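Local coordinates for protein D-mannonate dehydratase (Streptococcus suis, PDB 3BDK) that probably catalyses the manganese- or iron-dependent dehydration of D-mannonate to 2-dehydro-3-deoxy-D-gluconate, working from a xylose isomerase-like TIM barrel, at residues 22-31 and 42-53; 269-277 and 313-321. All coordinates share one frame; numbering follows the deposited sequence.

Contact 1. Residues 22-31 and 42-53; sequences KMSFRWYGKK and IPGMQGIVTAVY. With DNO (D-mannose), chain C.
V49 is a bump pressed against 22-31: it points at the opposing backbone, lodges over R26 CA, and spreads CG1 against R26 CG and CG2 against S24 CB. The two chains run in the same direction with R26 opposite V49, and W27 N donates to V49 O at 2.7 Å. Two residues earlier, G47 has no side chain, and S24 OG, which donates to K22 O, lies 3.5 Å from G47 CA. Here M23 O takes two bonds, from Q46 N and from G47 N (2.9 Å), the latter in the carbonyl plane.

Next to this, F25 is packed from two directions. I42 CD1 sits over one ring face, 4.1 Å from the centroid and 17° off the normal, a CH-pi contact. M45, with CG anti to its N (chi1 -176°) and bent beyond, packs CE 3.4 Å from F25 CD2, and its SD lies obliquely to the ring as a Met-aromatic contact. W27 rests its CB on I48 CD1 (3.7 Å), while T50 OG1 donates to W27 O at 2.6 Å, nearly along the C=O axis.

Toward the sugar, the Y28 and Y53 rings are nearly parallel (20°) but slid apart, and Y53 OH comes obliquely up to Y28 CE2 and CD2. The same hydroxyl meets the guanidinium edge of R26 in a weak bond from NH2. D-mannose O3 donates to Y28 OH at 3.2 Å, R26 NH1 reaches O5 weakly, and Y345 supplies a further bond to the sugar. S24 bonds through its backbone to L327 of the last strand, 327-328, and K22 to G325 just before it; segment 22-31 thus fills the seam beside the first strand of a TIM barrel and furnishes part of its sugar pocket.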
loop_
_atom_site.group_PDB
_atom_site.type_symbol
_atom_site.label_atom_id
_atom_site.label_comp_id
_atom_site.label_asym_id
_atom_site.label_seq_id
_atom_site.Cartn_x
_atom_site.Cartn_y
_atom_site.Cartn_z
ATOM N N LYS A 22 3.909 -2.970 15.372
ATOM C CA LYS A 22 2.483 -3.075 15.207
ATOM C C LYS A 22 1.919 -1.904 14.406
ATOM O O LYS A 22 1.742 -0.806 14.919
ATOM C CB LYS A 22 1.811 -3.236 16.577
ATOM C CG LYS A 22 2.314 -4.486 17.340
ATOM C CD LYS A 22 1.907 -4.499 18.823
ATOM C CE LYS A 22 0.389 -4.620 18.994
ATOM N NZ LYS A 22 -0.031 -4.836 20.406
ATOM N N MET A 23 1.622 -2.157 13.138
ATOM C CA MET A 23 1.075 -1.128 12.268
ATOM C C MET A 23 -0.106 -0.471 12.948
ATOM O O MET A 23 -0.943 -1.156 13.509
ATOM C CB MET A 23 0.662 -1.725 10.922
ATOM C CG MET A 23 1.117 -0.905 9.710
ATOM S SD MET A 23 2.915 -0.816 9.484
ATOM C CE MET A 23 3.363 -2.522 9.804
ATOM N N SER A 24 -0.155 0.858 12.905
ATOM C CA SER A 24 -1.155 1.632 13.637
ATOM C C SER A 24 -1.675 2.760 12.781
ATOM O O SER A 24 -1.265 2.877 11.649
ATOM C CB SER A 24 -0.554 2.159 14.923
ATOM O OG SER A 24 0.039 1.081 15.610
ATOM N N PHE A 25 -2.555 3.596 13.314
ATOM C CA PHE A 25 -3.314 4.512 12.474
ATOM C C PHE A 25 -4.099 5.485 13.347
ATOM O O PHE A 25 -4.808 5.075 14.266
ATOM C CB PHE A 25 -4.288 3.686 11.621
ATOM C CG PHE A 25 -4.598 4.267 10.280
ATOM C CD1 PHE A 25 -5.791 4.930 10.063
ATOM C CD2 PHE A 25 -3.726 4.102 9.207
ATOM C CE1 PHE A 25 -6.100 5.449 8.807
ATOM C CE2 PHE A 25 -4.033 4.619 7.943
ATOM C CZ PHE A 25 -5.207 5.287 7.749
ATOM N N ARG A 26 -3.999 6.775 13.061
ATOM C CA ARG A 26 -4.633 7.756 13.926
ATOM C C ARG A 26 -6.126 7.822 13.685
ATOM O O ARG A 26 -6.564 7.849 12.538
ATOM C CB ARG A 26 -4.008 9.139 13.746
ATOM C CG ARG A 26 -4.368 10.120 14.837
ATOM C CD ARG A 26 -3.472 11.317 14.773
ATOM N NE ARG A 26 -3.888 12.400 15.658
ATOM C CZ ARG A 26 -3.131 13.462 15.916
ATOM N NH1 ARG A 26 -1.939 13.560 15.347
ATOM N NH2 ARG A 26 -3.561 14.418 16.739
ATOM N N TRP A 27 -6.899 7.838 14.769
ATOM C CA TRP A 27 -8.346 8.014 14.689
ATOM C C TRP A 27 -8.789 9.164 15.602
ATOM O O TRP A 27 -8.468 9.191 16.788
ATOM C CB TRP A 27 -9.072 6.698 15.018
ATOM C CG TRP A 27 -10.579 6.767 14.858
ATOM C CD1 TRP A 27 -11.285 6.924 13.689
ATOM C CD2 TRP A 27 -11.556 6.685 15.904
ATOM N NE1 TRP A 27 -12.637 6.947 13.949
ATOM C CE2 TRP A 27 -12.834 6.804 15.294
ATOM C CE3 TRP A 27 -11.477 6.524 17.300
ATOM C CZ2 TRP A 27 -14.018 6.768 16.025
ATOM C CZ3 TRP A 27 -12.659 6.493 18.032
ATOM C CH2 TRP A 27 -13.915 6.615 17.389
ATOM N N TYR A 28 -9.520 10.115 15.035
ATOM C CA TYR A 28 -9.900 11.339 15.750
ATOM C C TYR A 28 -11.183 11.257 16.599
ATOM O O TYR A 28 -11.836 12.281 16.859
ATOM C CB TYR A 28 -9.951 12.532 14.776
ATOM C CG TYR A 28 -8.577 13.085 14.489
ATOM C CD1 TYR A 28 -7.708 12.432 13.607
ATOM C CD2 TYR A 28 -8.126 14.245 15.124
ATOM C CE1 TYR A 28 -6.428 12.931 13.358
ATOM C CE2 TYR A 28 -6.852 14.751 14.880
ATOM C CZ TYR A 28 -6.005 14.089 13.998
ATOM O OH TYR A 28 -4.737 14.592 13.758
ATOM N N GLY A 29 -11.529 10.053 17.048
ATOM C CA GLY A 29 -12.720 9.873 17.868
ATOM C C GLY A 29 -14.006 9.743 17.074
ATOM O O GLY A 29 -14.011 9.834 15.838
ATOM N N LYS A 30 -15.099 9.511 17.800
ATOM C CA LYS A 30 -16.454 9.384 17.237
ATOM C C LYS A 30 -16.694 10.353 16.066
ATOM O O LYS A 30 -17.407 10.023 15.112
ATOM C CB LYS A 30 -17.492 9.618 18.349
ATOM C CG LYS A 30 -18.853 8.910 18.183
ATOM C CD LYS A 30 -19.846 9.361 19.279
ATOM C CE LYS A 30 -20.933 8.304 19.576
ATOM N NZ LYS A 30 -21.910 8.711 20.653
ATOM N N LYS A 31 -16.073 11.532 16.135
ATOM C CA LYS A 31 -16.257 12.588 15.130
ATOM C C LYS A 31 -15.448 12.411 13.829
ATOM O O LYS A 31 -15.690 13.129 12.854
ATOM C CB LYS A 31 -15.997 13.968 15.749
ATOM C CG LYS A 31 -14.583 14.186 16.292
ATOM C CD LYS A 31 -14.196 15.664 16.188
ATOM C CE LYS A 31 -12.949 15.997 17.005
ATOM N NZ LYS A 31 -12.840 17.471 17.254
ATOM N N ILE A 42 -7.988 -2.341 6.670
ATOM C CA ILE A 42 -6.631 -2.304 6.104
ATOM C C ILE A 42 -5.892 -3.551 6.538
ATOM O O ILE A 42 -5.875 -3.863 7.726
ATOM C CB ILE A 42 -5.841 -1.068 6.618
ATOM C CG1 ILE A 42 -6.467 0.229 6.110
ATOM C CG2 ILE A 42 -4.365 -1.152 6.236
ATOM C CD1 ILE A 42 -6.160 1.441 6.983
ATOM N N PRO A 43 -5.277 -4.274 5.586
ATOM C CA PRO A 43 -4.542 -5.487 5.929
ATOM C C PRO A 43 -3.510 -5.178 6.993
ATOM O O PRO A 43 -2.980 -4.067 7.018
ATOM C CB PRO A 43 -3.819 -5.843 4.631
ATOM C CG PRO A 43 -4.606 -5.225 3.567
ATOM C CD PRO A 43 -5.231 -3.993 4.140
ATOM N N GLY A 44 -3.261 -6.148 7.869
ATOM C CA GLY A 44 -2.210 -6.065 8.892
ATOM C C GLY A 44 -2.327 -4.975 9.953
ATOM O O GLY A 44 -1.508 -4.907 10.875
ATOM N N MET A 45 -3.337 -4.128 9.818
ATOM C CA MET A 45 -3.518 -2.989 10.705
ATOM C C MET A 45 -3.978 -3.466 12.060
ATOM O O MET A 45 -4.994 -4.167 12.160
ATOM C CB MET A 45 -4.556 -2.034 10.123
ATOM C CG MET A 45 -4.758 -0.766 10.933
ATOM S SD MET A 45 -3.239 0.163 11.167
ATOM C CE MET A 45 -2.981 0.849 9.529
ATOM N N GLN A 46 -3.238 -3.078 13.097
ATOM C CA GLN A 46 -3.503 -3.529 14.471
ATOM C C GLN A 46 -3.856 -2.375 15.409
ATOM O O GLN A 46 -4.962 -2.322 15.968
ATOM C CB GLN A 46 -2.296 -4.275 15.045
ATOM C CG GLN A 46 -1.714 -5.369 14.174
ATOM C CD GLN A 46 -0.886 -6.345 14.978
ATOM O OE1 GLN A 46 -1.285 -6.746 16.068
ATOM N NE2 GLN A 46 0.260 -6.740 14.449
ATOM N N GLY A 47 -2.897 -1.465 15.578
ATOM C CA GLY A 47 -2.987 -0.402 16.556
ATOM C C GLY A 47 -3.823 0.752 16.074
ATOM O O GLY A 47 -3.817 1.096 14.893
ATOM N N ILE A 48 -4.563 1.350 16.989
ATOM C CA ILE A 48 -5.179 2.610 16.706
ATOM C C ILE A 48 -4.356 3.655 17.488
ATOM O O ILE A 48 -3.534 3.288 18.336
ATOM C CB ILE A 48 -6.701 2.568 17.026
ATOM C CG1 ILE A 48 -7.480 3.537 16.134
ATOM C CG2 ILE A 48 -6.973 2.835 18.493
ATOM C CD1 ILE A 48 -8.931 3.138 15.929
ATOM N N VAL A 49 -4.543 4.934 17.168
ATOM C CA VAL A 49 -3.782 6.034 17.748
ATOM C C VAL A 49 -4.735 7.221 17.862
ATOM O O VAL A 49 -5.229 7.738 16.860
ATOM C CB VAL A 49 -2.564 6.413 16.865
ATOM C CG1 VAL A 49 -2.064 7.813 17.191
ATOM C CG2 VAL A 49 -1.445 5.410 17.015
ATOM N N THR A 50 -5.011 7.648 19.086
ATOM C CA THR A 50 -6.010 8.687 19.306
ATOM C C THR A 50 -5.768 9.446 20.611
ATOM O O THR A 50 -4.830 9.153 21.352
ATOM C CB THR A 50 -7.450 8.094 19.291
ATOM O OG1 THR A 50 -8.421 9.149 19.430
ATOM C CG2 THR A 50 -7.622 7.067 20.401
ATOM N N ALA A 51 -6.631 10.420 20.869
ATOM C CA ALA A 51 -6.561 11.225 22.064
ATOM C C ALA A 51 -7.979 11.618 22.458
ATOM O O ALA A 51 -8.929 11.352 21.712
ATOM C CB ALA A 51 -5.715 12.461 21.805
ATOM N N VAL A 52 -8.100 12.250 23.627
ATOM C CA VAL A 52 -9.362 12.757 24.162
ATOM C C VAL A 52 -9.592 14.190 23.661
ATOM O O VAL A 52 -8.662 14.991 23.609
ATOM C CB VAL A 52 -9.355 12.679 25.725
ATOM C CG1 VAL A 52 -10.549 13.387 26.329
ATOM C CG2 VAL A 52 -9.333 11.229 26.189
ATOM N N TYR A 53 -10.826 14.519 23.295
ATOM C CA TYR A 53 -11.077 15.805 22.644
ATOM C C TYR A 53 -12.050 16.779 23.326
ATOM O O TYR A 53 -12.307 17.871 22.812
ATOM C CB TYR A 53 -11.447 15.570 21.176
ATOM C CG TYR A 53 -10.223 15.265 20.339
ATOM C CD1 TYR A 53 -9.280 16.269 20.063
ATOM C CD2 TYR A 53 -9.984 13.979 19.843
ATOM C CE1 TYR A 53 -8.140 16.005 19.314
ATOM C CE2 TYR A 53 -8.832 13.701 19.083
ATOM C CZ TYR A 53 -7.921 14.724 18.827
ATOM O OH TYR A 53 -6.786 14.486 18.091
HETATM C C1 DNO C . 1.208 17.587 12.316
HETATM C C2 DNO C . 0.393 16.313 12.590
HETATM C C3 DNO C . -0.995 16.552 13.264
HETATM C C4 DNO C . -1.126 17.334 14.612
HETATM C C5 DNO C . -0.056 17.129 15.726
HETATM C C6 DNO C . -0.691 17.371 17.102
HETATM O O1 DNO C . 2.217 17.544 11.609
HETATM O O2 DNO C . 1.185 15.360 13.322
HETATM O O3 DNO C . -1.618 15.287 13.461
HETATM O O4 DNO C . -1.313 18.729 14.336
HETATM O O5 DNO C . 0.528 15.816 15.732
HETATM O O6 DNO C . -0.418 18.712 17.520
#

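Contact 2. Residues 269-277 and 313-321; sequences VLAMTEYAL and AVVKLLVDY
Helix 269-277 packs against helix 313-320 through L270, T273, E274 and L277 on one side and A313, V314 and L317 on the other, with Y321 just past the end of the second helix; the two are neighbouring outer helices of the TIM barrel. The evidence for a side-by-side, parallel arrangement is the short-segment axes, which approach to 9.9 Å and differ by 12° in direction. Strand 282-286 lies between the two helices in sequence and beneath them in space: L277 touches I282 on it, and V314 and L318 touch M285.

At the centre L317 is a knob in a hole made by L270, T273, E274 and L277. Its two methyl branches divide the hole. L317 CD1 lies 3.6 Å from the backbone oxygen L270 O and also meets T273 CG2. L317 CD2 runs up against the carboxylate carbon E274 CD at 3.6 Å. The hydroxyl of T273 turns back along its own helix and donates to V269 O.

At the N-terminal end of the pair, the forked tip of L270 straddles a small bump, A313 CB, with CD1 at 3.4 Å and CD2 alongside. At the other end L277 CD1 reaches L317 CB at 3.9 Å, CD2 lies near L318 CD2, and CB stands over one face of the Y321 ring, off toward its rim.

That ring carries the polar closure. E274 is stretched out, its CG turned away from the backbone N (chi1 -175°), which takes the carboxylate across the flank of L317 to the edge of Y321, the two planes 88° apart. There Y321 OH donates to E274 OE2 at 2.6 Å, on the anti lone pair of that oxygen.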
loop_
_atom_site.group_PDB
_atom_site.type_symbol
_atom_site.label_atom_id
_atom_site.label_comp_id
_atom_site.label_asym_id
_atom_site.label_seq_id
_atom_site.Cartn_x
_atom_site.Cartn_y
_atom_site.Cartn_z
ATOM N N VAL A 269 18.205 11.424 8.534
ATOM C CA VAL A 269 17.270 10.599 9.266
ATOM C C VAL A 269 17.744 9.144 9.430
ATOM O O VAL A 269 17.467 8.512 10.469
ATOM C CB VAL A 269 15.808 10.657 8.686
ATOM C CG1 VAL A 269 15.296 12.102 8.580
ATOM C CG2 VAL A 269 15.690 9.938 7.346
ATOM N N LEU A 270 18.458 8.615 8.430
ATOM C CA LEU A 270 18.986 7.255 8.536
ATOM C C LEU A 270 19.950 7.146 9.691
ATOM O O LEU A 270 19.864 6.202 10.471
ATOM C CB LEU A 270 19.673 6.782 7.258
ATOM C CG LEU A 270 18.768 6.485 6.063
ATOM C CD1 LEU A 270 19.537 5.715 5.027
ATOM C CD2 LEU A 270 17.563 5.721 6.502
ATOM N N ALA A 271 20.860 8.108 9.807
ATOM C CA ALA A 271 21.789 8.121 10.926
ATOM C C ALA A 271 21.035 8.424 12.217
ATOM O O ALA A 271 21.292 7.808 13.241
ATOM C CB ALA A 271 22.892 9.129 10.694
ATOM N N MET A 272 20.091 9.357 12.155
ATOM C CA MET A 272 19.359 9.765 13.338
ATOM C C MET A 272 18.516 8.617 13.898
ATOM O O MET A 272 18.424 8.397 15.123
ATOM C CB MET A 272 18.467 10.954 13.017
ATOM C CG MET A 272 19.110 12.289 13.306
ATOM S SD MET A 272 17.841 13.555 13.316
ATOM C CE MET A 272 17.702 13.818 11.566
ATOM N N THR A 273 17.909 7.889 12.968
ATOM C CA THR A 273 17.142 6.704 13.279
ATOM C C THR A 273 18.050 5.685 13.967
ATOM O O THR A 273 17.765 5.295 15.096
ATOM C CB THR A 273 16.446 6.196 12.016
ATOM O OG1 THR A 273 15.442 7.152 11.659
ATOM C CG2 THR A 273 15.789 4.837 12.228
ATOM N N GLU A 274 19.158 5.305 13.330
ATOM C CA GLU A 274 20.074 4.344 13.949
ATOM C C GLU A 274 20.600 4.802 15.323
ATOM O O GLU A 274 20.414 4.094 16.333
ATOM C CB GLU A 274 21.218 3.973 13.014
ATOM C CG GLU A 274 22.130 2.900 13.565
ATOM C CD GLU A 274 22.879 2.132 12.483
ATOM O OE1 GLU A 274 23.303 2.724 11.451
ATOM O OE2 GLU A 274 23.041 0.901 12.680
ATOM N N TYR A 275 21.228 5.979 15.383
ATOM C CA TYR A 275 21.688 6.497 16.669
ATOM C C TYR A 275 20.686 6.209 17.797
ATOM O O TYR A 275 21.064 5.661 18.834
ATOM C CB TYR A 275 22.016 8.011 16.637
ATOM C CG TYR A 275 22.255 8.529 18.032
ATOM C CD1 TYR A 275 23.495 8.356 18.665
ATOM C CD2 TYR A 275 21.221 9.117 18.749
ATOM C CE1 TYR A 275 23.701 8.778 19.974
ATOM C CE2 TYR A 275 21.411 9.555 20.067
ATOM C CZ TYR A 275 22.653 9.379 20.675
ATOM O OH TYR A 275 22.817 9.818 21.982
ATOM N N ALA A 276 19.422 6.582 17.583
ATOM C CA ALA A 276 18.403 6.556 18.622
ATOM C C ALA A 276 17.970 5.151 18.967
ATOM O O ALA A 276 17.537 4.885 20.092
ATOM C CB ALA A 276 17.215 7.363 18.190
ATOM N N LEU A 277 18.073 4.260 17.983
ATOM C CA LEU A 277 17.810 2.842 18.197
ATOM C C LEU A 277 18.870 2.223 19.109
ATOM O O LEU A 277 18.522 1.533 20.055
ATOM C CB LEU A 277 17.718 2.069 16.871
ATOM C CG LEU A 277 16.514 2.252 15.943
ATOM C CD1 LEU A 277 16.835 1.599 14.625
ATOM C CD2 LEU A 277 15.208 1.726 16.512
ATOM N N ALA A 313 15.686 1.609 3.898
ATOM C CA ALA A 313 16.751 1.744 4.879
ATOM C C ALA A 313 16.154 1.927 6.274
ATOM O O ALA A 313 16.547 1.227 7.209
ATOM C CB ALA A 313 17.626 2.888 4.524
ATOM N N VAL A 314 15.178 2.829 6.397
ATOM C CA VAL A 314 14.503 3.071 7.674
ATOM C C VAL A 314 13.986 1.743 8.227
ATOM O O VAL A 314 14.567 1.218 9.159
ATOM C CB VAL A 314 13.338 4.087 7.563
ATOM C CG1 VAL A 314 12.620 4.210 8.884
ATOM C CG2 VAL A 314 13.836 5.456 7.099
ATOM N N VAL A 315 12.927 1.203 7.619
ATOM C CA VAL A 315 12.272 -0.029 8.079
ATOM C C VAL A 315 13.268 -1.172 8.301
ATOM O O VAL A 315 13.150 -1.904 9.273
ATOM C CB VAL A 315 11.132 -0.458 7.115
ATOM C CG1 VAL A 315 11.623 -0.470 5.718
ATOM C CG2 VAL A 315 10.574 -1.830 7.464
ATOM N N LYS A 316 14.247 -1.309 7.413
ATOM C CA LYS A 316 15.352 -2.234 7.613
ATOM C C LYS A 316 15.997 -2.079 8.993
ATOM O O LYS A 316 16.181 -3.071 9.676
ATOM C CB LYS A 316 16.405 -2.048 6.531
ATOM C CG LYS A 316 17.623 -2.937 6.667
ATOM C CD LYS A 316 18.381 -2.958 5.343
ATOM C CE LYS A 316 19.344 -4.139 5.251
ATOM N NZ LYS A 316 20.483 -3.955 6.176
ATOM N N LEU A 317 16.328 -0.849 9.396
ATOM C CA LEU A 317 16.959 -0.588 10.688
ATOM C C LEU A 317 16.041 -1.019 11.822
ATOM O O LEU A 317 16.489 -1.647 12.793
ATOM C CB LEU A 317 17.304 0.899 10.847
ATOM C CG LEU A 317 18.500 1.490 10.090
ATOM C CD1 LEU A 317 18.307 2.961 9.859
ATOM C CD2 LEU A 317 19.801 1.233 10.815
ATOM N N LEU A 318 14.756 -0.680 11.699
ATOM C CA LEU A 318 13.745 -1.102 12.655
ATOM C C LEU A 318 13.758 -2.630 12.806
ATOM O O LEU A 318 13.546 -3.176 13.907
ATOM C CB LEU A 318 12.368 -0.649 12.190
ATOM C CG LEU A 318 11.941 0.819 12.238
ATOM C CD1 LEU A 318 10.503 0.879 11.780
ATOM C CD2 LEU A 318 12.089 1.465 13.636
ATOM N N VAL A 319 14.014 -3.303 11.691
ATOM C CA VAL A 319 14.151 -4.738 11.664
ATOM C C VAL A 319 15.469 -5.120 12.345
ATOM O O VAL A 319 15.446 -5.695 13.426
ATOM C CB VAL A 319 14.029 -5.254 10.196
ATOM C CG1 VAL A 319 14.646 -6.646 10.012
ATOM C CG2 VAL A 319 12.567 -5.203 9.733
ATOM N N ASP A 320 16.600 -4.758 11.742
ATOM C CA ASP A 320 17.936 -5.020 12.298
ATOM C C ASP A 320 18.078 -4.834 13.821
ATOM O O ASP A 320 18.843 -5.543 14.476
ATOM C CB ASP A 320 18.979 -4.163 11.583
ATOM C CG ASP A 320 19.368 -4.720 10.212
ATOM O OD1 ASP A 320 19.067 -5.898 9.906
ATOM O OD2 ASP A 320 20.003 -3.975 9.434
ATOM N N TYR A 321 17.333 -3.894 14.382
ATOM C CA TYR A 321 17.433 -3.602 15.801
ATOM C C TYR A 321 16.342 -4.270 16.642
ATOM O O TYR A 321 16.297 -4.084 17.858
ATOM C CB TYR A 321 17.512 -2.074 16.033
ATOM C CG TYR A 321 18.912 -1.571 15.784
ATOM C CD1 TYR A 321 19.360 -1.340 14.485
ATOM C CD2 TYR A 321 19.817 -1.392 16.838
ATOM C CE1 TYR A 321 20.654 -0.914 14.231
ATOM C CE2 TYR A 321 21.138 -0.960 16.590
ATOM C CZ TYR A 321 21.532 -0.724 15.277
ATOM O OH TYR A 321 22.799 -0.313 14.975
#

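In the fold
From the N terminus, contact 1 comes first and closes a short loop: ten residues, including helix 36-40, separate 22-31 from 42-53, which carries strand 47-50. Contact 2 opens only after the middle of the barrel has been laid down and spans 35 residues, among them strand 282-286. The two are in series, neither nested nor crossing, with centres about 24 Å apart and nearest atoms about 8 Å apart. Contact 1 works at the seam between first and last strands and at the sugar site; contact 2 joins two helices of the outer layer. Helix 348-368 links their surroundings, touching F25 and I42 of contact 1 and V315 and V319 of the second helix in contact 2.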